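PDB 4ZJ9: aggregation suppressing protein from Salmonella enterica subsp. enterica serovar Typhimurium, which probably acts as a small heat-shock chaperone of the HSP20 family, suppressing the aggregation of other proteins under stress. Local coordinates for residues Y57-S62 and L80-K85; I73-G78 and A117-A122. One frame throughout, in Å; residues are numbered along the deposited sequence.

Both contacts join the two sheets of one alpha-crystallin sandwich, with centres about 10 Å apart. Contact 1 lies in the buried middle of the domain, about 3 Å from the centre of the chain, whereas contact 2 bridges the outer strands 71-76 and 118-125 at the surface, about 13 Å from it. Strands 71-76 and 79-84 are antiparallel neighbours, and Asn81 N lies 2.8 Å from Glu74 O, a probable hydrogen bond that ties one contact to the other. Ile82 also packs against Ile73, linking core to edge. A bound methylpentanediol, probably from the crystallisation liquor, lies about 6 Å from the side chain of Leu80 in contact 1.

Contact 1: residues Y57-S62 and L80-K85; sequences YLLTVS and LNITGK
The central core of the alpha-crystallin beta-sandwich is bridged here between strand 56-62 of one sheet and strand 79-84 of the other. The strands run in nearly the same direction but share no hydrogen bond: the CA atoms of Leu59 and Ile82 are 10.6 Å apart, a face-to-face packing distance spanned by side chains. Leu59 supplies the bridge. Its CG is anti to the backbone N (chi1 170°) and CD2 continues the extended chain, anti to CA, so the side chain points at the other sheet. There CD2 rests above the adjoining side chains of Leu80 and Ile82, touching both loosely, with Leu80 CD2 at 4.3 Å and Ile82 CG1 at 4.4 Å. Seen from Leu59 CD2, these two partners subtend about 66°. All three residues are buried, and the contact is purely apolar.

Phe111, from the sheet of strand 79-84, also touches Leu59, while Ile133 and Leu129, from the sheet of strand 56-62, reach Leu80 and Ile82 respectively, so the core is interleaved from both sides. On the other face of strand 56-62, Thr60 packs against Ile102 of the second subunit. Within the core, Val61 is set further back, its CG2 5.1 Å from Ile82 CG2, while Leu80 CD2 lies 4.1 Å from Ile82 CD1 on its own strand.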
loop_
_atom_site.group_PDB
_atom_site.type_symbol
_atom_site.label_atom_id
_atom_site.label_comp_id
_atom_site.label_asym_id
_atom_site.label_seq_id
_atom_site.Cartn_x
_atom_site.Cartn_y
_atom_site.Cartn_z
ATOM N N TYR A 57 -12.360 17.809 -4.474
ATOM C CA TYR A 57 -12.406 16.447 -4.011
ATOM C C TYR A 57 -10.977 15.891 -3.946
ATOM O O TYR A 57 -10.113 16.340 -4.621
ATOM C CB TYR A 57 -13.271 15.602 -4.943
ATOM C CG TYR A 57 -14.689 16.096 -5.094
ATOM C CD1 TYR A 57 -15.038 17.032 -6.082
ATOM C CD2 TYR A 57 -15.683 15.641 -4.252
ATOM C CE1 TYR A 57 -16.345 17.500 -6.197
ATOM C CE2 TYR A 57 -16.986 16.087 -4.369
ATOM C CZ TYR A 57 -17.320 17.017 -5.326
ATOM O OH TYR A 57 -18.628 17.425 -5.371
ATOM N N LEU A 58 -10.758 14.919 -3.077
ATOM C CA LEU A 58 -9.507 14.165 -3.016
ATOM C C LEU A 58 -9.843 12.710 -3.091
ATOM O O LEU A 58 -10.557 12.187 -2.252
ATOM C CB LEU A 58 -8.679 14.465 -1.787
ATOM C CG LEU A 58 -7.357 13.654 -1.734
ATOM C CD1 LEU A 58 -6.325 14.160 -2.735
ATOM C CD2 LEU A 58 -6.761 13.631 -0.321
ATOM N N LEU A 59 -9.331 12.068 -4.127
ATOM C CA LEU A 59 -9.479 10.645 -4.300
ATOM C C LEU A 59 -8.179 10.000 -3.862
ATOM O O LEU A 59 -7.074 10.390 -4.296
ATOM C CB LEU A 59 -9.735 10.332 -5.783
ATOM C CG LEU A 59 -9.673 8.864 -6.135
ATOM C CD1 LEU A 59 -10.836 8.123 -5.505
ATOM C CD2 LEU A 59 -9.674 8.783 -7.654
ATOM N N THR A 60 -8.291 9.020 -2.991
ATOM C CA THR A 60 -7.122 8.246 -2.578
ATOM C C THR A 60 -7.312 6.792 -2.923
ATOM O O THR A 60 -8.263 6.140 -2.453
ATOM C CB THR A 60 -6.930 8.408 -1.017
ATOM O OG1 THR A 60 -6.701 9.791 -0.759
ATOM C CG2 THR A 60 -5.746 7.642 -0.519
ATOM N N VAL A 61 -6.392 6.254 -3.724
ATOM C CA VAL A 61 -6.473 4.861 -4.090
ATOM C C VAL A 61 -5.301 4.100 -3.454
ATOM O O VAL A 61 -4.158 4.529 -3.536
ATOM C CB VAL A 61 -6.423 4.701 -5.614
ATOM C CG1 VAL A 61 -6.708 3.253 -6.021
ATOM C CG2 VAL A 61 -7.448 5.609 -6.242
ATOM N N SER A 62 -5.629 2.963 -2.829
ATOM C CA SER A 62 -4.618 2.091 -2.174
ATOM C C SER A 62 -3.942 1.238 -3.262
ATOM O O SER A 62 -4.601 0.400 -3.868
ATOM C CB SER A 62 -5.230 1.156 -1.143
ATOM O OG SER A 62 -4.173 0.401 -0.469
ATOM N N LEU A 80 -13.184 10.306 -15.199
ATOM C CA LEU A 80 -11.800 10.112 -14.743
ATOM C C LEU A 80 -11.609 8.634 -14.629
ATOM O O LEU A 80 -12.352 7.974 -13.876
ATOM C CB LEU A 80 -11.612 10.719 -13.356
ATOM C CG LEU A 80 -10.274 10.390 -12.685
ATOM C CD1 LEU A 80 -9.109 10.890 -13.536
ATOM C CD2 LEU A 80 -10.247 11.022 -11.319
ATOM N N ASN A 81 -10.599 8.129 -15.345
ATOM C CA ASN A 81 -10.306 6.720 -15.401
ATOM C C ASN A 81 -8.916 6.529 -14.848
ATOM O O ASN A 81 -7.971 7.225 -15.260
ATOM C CB ASN A 81 -10.399 6.181 -16.819
ATOM C CG ASN A 81 -11.821 6.224 -17.356
ATOM O OD1 ASN A 81 -12.808 5.867 -16.642
ATOM N ND2 ASN A 81 -11.951 6.670 -18.606
ATOM N N ILE A 82 -8.821 5.657 -13.870
ATOM C CA ILE A 82 -7.557 5.299 -13.264
ATOM C C ILE A 82 -7.321 3.831 -13.575
ATOM O O ILE A 82 -8.072 2.976 -13.129
ATOM C CB ILE A 82 -7.593 5.439 -11.730
ATOM C CG1 ILE A 82 -8.204 6.758 -11.240
ATOM C CG2 ILE A 82 -6.186 5.133 -11.131
ATOM C CD1 ILE A 82 -7.441 7.990 -11.581
ATOM N N THR A 83 -6.252 3.534 -14.298
ATOM C CA THR A 83 -5.986 2.174 -14.760
ATOM C C THR A 83 -4.652 1.695 -14.271
ATOM O O THR A 83 -3.646 2.352 -14.450
ATOM C CB THR A 83 -5.927 2.124 -16.295
ATOM O OG1 THR A 83 -7.107 2.736 -16.813
ATOM C CG2 THR A 83 -5.827 0.691 -16.783
ATOM N N GLY A 84 -4.637 0.525 -13.688
ATOM C CA GLY A 84 -3.420 -0.119 -13.295
ATOM C C GLY A 84 -3.255 -1.332 -14.155
ATOM O O GLY A 84 -4.133 -2.230 -14.184
ATOM N N LYS A 85 -2.129 -1.366 -14.862
ATOM C CA LYS A 85 -1.829 -2.494 -15.718
ATOM C C LYS A 85 -0.460 -2.986 -15.346
ATOM O O LYS A 85 0.561 -2.359 -15.653
ATOM C CB LYS A 85 -1.963 -2.209 -17.228
ATOM C CG LYS A 85 -3.402 -2.448 -17.709
ATOM C CD LYS A 85 -3.570 -2.046 -19.172
ATOM C CE LYS A 85 -4.993 -1.604 -19.524
ATOM N NZ LYS A 85 -5.045 -0.952 -20.868
#

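Contact 2: residues I73-G78 and A117-A122; sequences IETVGG and AKVNNA
Thr75 and Ile73 reach across to Val119 and Ala122 where two edge strands of the alpha-crystallin sandwich, 71-76 and 118-125, come together from different sheets. Methyl groups make the whole contact. Ile73 CG1 lies between the backbone N and the carbonyl carbon, and an extended chi2 carries CD1 outward, 3.9 Å from Val119 CG2 and 3.3 Å from Ala122 CB. Thr75 turns its methyl to the other branch of Val119, CG2 to CG1 at 3.3 Å; OG1 sits between N and the carbonyl carbon (chi1 38°), which leaves CG2 beside N and facing Val119. Both 3.3 Å separations are shorter than normal carbon contacts, and Val119 has a nearly eclipsed chi1 of 15°, so the exact placement of these methyls is doubtful.

The strand segments are antiparallel at 160°, 8.6 Å apart at their closest, too far for backbone pairing. Val119 and Ala122 are three residues apart yet both direct their CB atoms at the partner strand. A classic beta bulge accounts for this: Asn120 and Asn121 both bond through the backbone to Glu132, and Asn120 has a helix-like backbone.

Behind this layer, Val131 touches both Val119 and Ala122, and Leu80 backs Val119. In related small heat-shock proteins the groove between the corresponding strands receives a C-terminal Ile-X-Ile motif; this apolar edge is consistent with such a site. No other chain of the assembly touches these segments, although a crystal neighbour touches Ile73, Val119 and Ala122. Across the two sheets, Ile73 CA and Ala122 CA are 8.0 Å apart.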
loop_
_atom_site.group_PDB
_atom_site.type_symbol
_atom_site.label_atom_id
_atom_site.label_comp_id
_atom_site.label_asym_id
_atom_site.label_seq_id
_atom_site.Cartn_x
_atom_site.Cartn_y
_atom_site.Cartn_z
ATOM N N ILE A 73 -3.858 7.786 -15.502
ATOM C CA ILE A 73 -5.032 8.538 -15.208
ATOM C C ILE A 73 -5.317 9.289 -16.469
ATOM O O ILE A 73 -4.382 9.752 -17.143
ATOM C CB ILE A 73 -4.909 9.490 -13.994
ATOM C CG1 ILE A 73 -3.808 10.513 -14.197
ATOM C CG2 ILE A 73 -4.521 8.729 -12.741
ATOM C CD1 ILE A 73 -3.827 11.605 -13.152
ATOM N N GLU A 74 -6.595 9.332 -16.836
ATOM C CA GLU A 74 -6.990 10.069 -18.028
ATOM C C GLU A 74 -8.427 10.494 -17.810
ATOM O O GLU A 74 -9.202 9.814 -17.111
ATOM C CB GLU A 74 -6.840 9.227 -19.294
ATOM C CG GLU A 74 -8.032 8.316 -19.552
ATOM C CD GLU A 74 -7.763 7.229 -20.590
ATOM O OE1 GLU A 74 -7.181 7.541 -21.663
ATOM O OE2 GLU A 74 -8.153 6.061 -20.319
ATOM N N THR A 75 -8.745 11.659 -18.359
ATOM C CA THR A 75 -10.100 12.218 -18.331
ATOM C C THR A 75 -10.641 12.001 -19.765
ATOM O O THR A 75 -10.029 12.408 -20.723
ATOM C CB THR A 75 -10.032 13.711 -17.935
ATOM O OG1 THR A 75 -8.876 14.293 -18.547
ATOM C CG2 THR A 75 -9.826 13.900 -16.422
ATOM N N VAL A 76 -11.742 11.288 -19.893
ATOM C CA VAL A 76 -12.314 10.946 -21.168
ATOM C C VAL A 76 -13.846 11.017 -21.099
ATOM O O VAL A 76 -14.476 10.315 -20.312
ATOM C CB VAL A 76 -11.835 9.549 -21.558
ATOM C CG1 VAL A 76 -12.894 8.768 -22.329
ATOM C CG2 VAL A 76 -10.555 9.673 -22.354
ATOM N N GLY A 77 -14.448 11.862 -21.940
ATOM C CA GLY A 77 -15.912 11.965 -22.022
ATOM C C GLY A 77 -16.532 12.286 -20.673
ATOM O O GLY A 77 -17.608 11.764 -20.303
ATOM N N GLY A 78 -15.838 13.139 -19.923
ATOM C CA GLY A 78 -16.330 13.540 -18.608
ATOM C C GLY A 78 -16.087 12.562 -17.459
ATOM O O GLY A 78 -16.469 12.851 -16.334
ATOM N N ALA A 117 -15.102 19.996 -13.970
ATOM C CA ALA A 117 -14.055 19.637 -13.015
ATOM C C ALA A 117 -12.798 19.165 -13.726
ATOM O O ALA A 117 -12.851 18.613 -14.832
ATOM C CB ALA A 117 -14.555 18.578 -12.038
ATOM N N LYS A 118 -11.653 19.401 -13.085
ATOM C CA LYS A 118 -10.340 19.040 -13.645
ATOM C C LYS A 118 -9.556 18.276 -12.593
ATOM O O LYS A 118 -9.665 18.569 -11.391
ATOM C CB LYS A 118 -9.503 20.281 -14.033
ATOM N N VAL A 119 -8.721 17.356 -13.068
ATOM C CA VAL A 119 -7.718 16.708 -12.195
ATOM C C VAL A 119 -6.474 17.587 -12.186
ATOM O O VAL A 119 -5.901 17.814 -13.231
ATOM C CB VAL A 119 -7.482 15.184 -12.502
ATOM C CG1 VAL A 119 -8.046 14.770 -13.844
ATOM C CG2 VAL A 119 -6.011 14.785 -12.332
ATOM N N ASN A 120 -6.076 18.068 -10.997
ATOM C CA ASN A 120 -4.960 19.033 -10.847
ATOM C C ASN A 120 -3.621 18.332 -10.735
ATOM O O ASN A 120 -2.692 18.664 -11.471
ATOM C CB ASN A 120 -5.203 20.037 -9.701
ATOM C CG ASN A 120 -6.160 21.157 -10.117
ATOM N N ASN A 121 -3.531 17.350 -9.846
ATOM C CA ASN A 121 -2.367 16.445 -9.816
ATOM C C ASN A 121 -2.753 15.055 -9.370
ATOM O O ASN A 121 -3.854 14.850 -8.734
ATOM C CB ASN A 121 -1.215 16.974 -8.923
ATOM C CG ASN A 121 -1.648 17.259 -7.494
ATOM O OD1 ASN A 121 -2.236 16.403 -6.817
ATOM N ND2 ASN A 121 -1.358 18.466 -7.025
ATOM N N ALA A 122 -1.885 14.105 -9.742
ATOM C CA ALA A 122 -1.931 12.743 -9.174
ATOM C C ALA A 122 -0.548 12.397 -8.630
ATOM O O ALA A 122 0.422 12.410 -9.340
ATOM C CB ALA A 122 -2.386 11.743 -10.181
#